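Local coordinates for cytoplasmic export protein 1 (Saccharomyces cerevisiae, PDB 3VWA), which acts in nuclear tRNA export, possibly collecting tRNA from export receptors at the nuclear pore and delivering aminoacylated tRNA to the translation machinery, at residues 189-192 with 193-197. Sequence-based numbering, arbitrary orientation.
Sequences MGLG and LLIKS
Leu191 and Ile195 lie one turn apart on helix 186-198, joined by the i to i+4 bond from Ile195 N to Leu191 O at 3.0 Å (N-H...O angle 172°), one of four successive alpha-helical bonds that also run from Leu193 N to Met189 O, Leu194 N to Gly190 O and Lys196 N to Gly192 O. The shortest of the four runs from Lys196 N to Gly192 O, at 2.9 Å and nearly in line with the carbonyl. On the buried side of the helix, with CG anti to the backbone N (chi1 -179°), the Leu191 side chain brings CD1 to 3.9 Å from Ile195 CD1, the two side chains crossing at a slant. Ile195 CG1 also rests 3.6 Å from Leu191 O. With an alanine in place of Ile195, the CD1 contact with Leu191 would go, and a gap would probably open between Leu191, Val212 and Phe225. Lys196 CG stands 3.5 Å from Gly192 O, and the bend at chi3 (-79°) brings CE back to 3.8 Å from Gly192 O. One turn after Leu193, Ser197 OG donates to Leu193 O at 2.7 Å from the face opposite that used by Ser197 N, so one carbonyl oxygen takes two bonds. Within the kinase-like domain, Leu191 and Leu194 pack on helix 106-122, while Leu191 and Ile195 also meet helices 209-216 and 222-231, joining this helix to others of the mainly helical C-terminal lobe.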
HETATM    1  N   MSE A 189      -3.041 -22.538 -29.680  1.00 40.94           N
HETATM    2  CA  MSE A 189      -1.867 -23.317 -29.280  1.00 44.29           C
HETATM    3  C   MSE A 189      -0.957 -22.465 -28.463  1.00 46.07           C
HETATM    4  O   MSE A 189      -0.350 -22.959 -27.498  1.00 46.04           O
HETATM    5  CB  MSE A 189      -1.143 -23.898 -30.486  1.00 44.73           C
HETATM    6  CG  MSE A 189      -1.884 -25.153 -30.957  1.00 52.10           C
HETATM    7 SE   MSE A 189      -1.018 -25.954 -32.567  1.00 53.76          SE
HETATM    8  CE  MSE A 189      -2.443 -25.531 -33.846  1.00 48.53           C
ATOM      9  N   GLY A 190      -0.855 -21.179 -28.823  1.00 37.36           N
ATOM     10  CA  GLY A 190      -0.025 -20.249 -28.057  1.00 35.39           C
ATOM     11  C   GLY A 190      -0.626 -19.918 -26.696  1.00 35.66           C
ATOM     12  O   GLY A 190       0.100 -19.716 -25.715  1.00 33.53           O
ATOM     13  N   LEU A 191      -1.957 -19.890 -26.627  1.00 35.06           N
ATOM     14  CA  LEU A 191      -2.661 -19.673 -25.358  1.00 35.90           C
ATOM     15  C   LEU A 191      -2.394 -20.828 -24.388  1.00 33.98           C
ATOM     16  O   LEU A 191      -2.123 -20.587 -23.219  1.00 36.67           O
ATOM     17  CB  LEU A 191      -4.192 -19.470 -25.576  1.00 34.39           C
ATOM     18  CG  LEU A 191      -5.009 -19.207 -24.291  1.00 36.71           C
ATOM     19  CD1 LEU A 191      -4.432 -18.088 -23.432  1.00 35.53           C
ATOM     20  CD2 LEU A 191      -6.501 -18.975 -24.515  1.00 34.79           C
ATOM     21  N   GLY A 192      -2.458 -22.070 -24.882  1.00 33.10           N
ATOM     22  CA  GLY A 192      -2.139 -23.269 -24.065  1.00 32.50           C
ATOM     23  C   GLY A 192      -0.740 -23.226 -23.451  1.00 30.84           C
ATOM     24  O   GLY A 192      -0.566 -23.368 -22.251  1.00 31.29           O
ATOM     25  N   LEU A 193       0.265 -22.995 -24.277  1.00 32.17           N
ATOM     26  CA  LEU A 193       1.625 -22.796 -23.773  1.00 35.46           C
ATOM     27  C   LEU A 193       1.696 -21.774 -22.625  1.00 36.03           C
ATOM     28  O   LEU A 193       2.309 -22.048 -21.583  1.00 40.23           O
ATOM     29  CB  LEU A 193       2.562 -22.401 -24.932  1.00 37.47           C
ATOM     30  CG  LEU A 193       3.175 -23.503 -25.806  1.00 42.55           C
ATOM     31  CD1 LEU A 193       3.378 -23.061 -27.254  1.00 40.59           C
ATOM     32  CD2 LEU A 193       4.506 -23.918 -25.199  1.00 41.16           C
ATOM     33  N   LEU A 194       1.064 -20.606 -22.803  1.00 35.10           N
ATOM     34  CA  LEU A 194       1.082 -19.535 -21.782  1.00 33.49           C
ATOM     35  C   LEU A 194       0.437 -19.937 -20.482  1.00 28.52           C
ATOM     36  O   LEU A 194       0.983 -19.698 -19.404  1.00 30.07           O
ATOM     37  CB  LEU A 194       0.286 -18.337 -22.269  1.00 36.48           C
ATOM     38  CG  LEU A 194       0.931 -16.951 -22.122  1.00 37.60           C
ATOM     39  CD1 LEU A 194      -0.188 -15.948 -22.056  1.00 29.39           C
ATOM     40  CD2 LEU A 194       1.929 -16.748 -20.980  1.00 37.76           C
ATOM     41  N   ILE A 195      -0.758 -20.511 -20.578  1.00 29.60           N
ATOM     42  CA  ILE A 195      -1.462 -20.984 -19.385  1.00 29.85           C
ATOM     43  C   ILE A 195      -0.649 -22.056 -18.675  1.00 31.39           C
ATOM     44  O   ILE A 195      -0.543 -22.050 -17.445  1.00 39.38           O
ATOM     45  CB  ILE A 195      -2.866 -21.505 -19.723  1.00 29.67           C
ATOM     46  CG1 ILE A 195      -3.806 -20.323 -20.022  1.00 26.12           C
ATOM     47  CG2 ILE A 195      -3.391 -22.365 -18.576  1.00 28.51           C
ATOM     48  CD1 ILE A 195      -5.163 -20.706 -20.607  1.00 26.42           C
ATOM     49  N   LYS A 196      -0.028 -22.946 -19.434  1.00 32.18           N
ATOM     50  CA  LYS A 196       0.820 -23.968 -18.801  1.00 34.81           C
ATOM     51  C   LYS A 196       2.004 -23.318 -18.130  1.00 36.34           C
ATOM     52  O   LYS A 196       2.411 -23.779 -17.060  1.00 36.11           O
ATOM     53  CB  LYS A 196       1.272 -25.027 -19.808  1.00 32.69           C
ATOM     54  CG  LYS A 196       0.135 -26.015 -20.113  1.00 36.48           C
ATOM     55  CD  LYS A 196       0.598 -27.240 -20.866  1.00 34.95           C
ATOM     56  CE  LYS A 196       0.781 -26.921 -22.329  1.00 39.28           C
ATOM     57  NZ  LYS A 196       1.278 -28.068 -23.132  1.00 39.48           N
ATOM     58  N   SER A 197       2.538 -22.241 -18.724  1.00 33.87           N
ATOM     59  CA  SER A 197       3.678 -21.551 -18.101  1.00 36.31           C
ATOM     60  C   SER A 197       3.245 -20.789 -16.841  1.00 37.05           C
ATOM     61  O   SER A 197       4.030 -20.644 -15.917  1.00 36.46           O
ATOM     62  CB  SER A 197       4.384 -20.582 -19.060  1.00 34.87           C
ATOM     63  OG  SER A 197       4.471 -21.113 -20.366  1.00 43.17           O
TER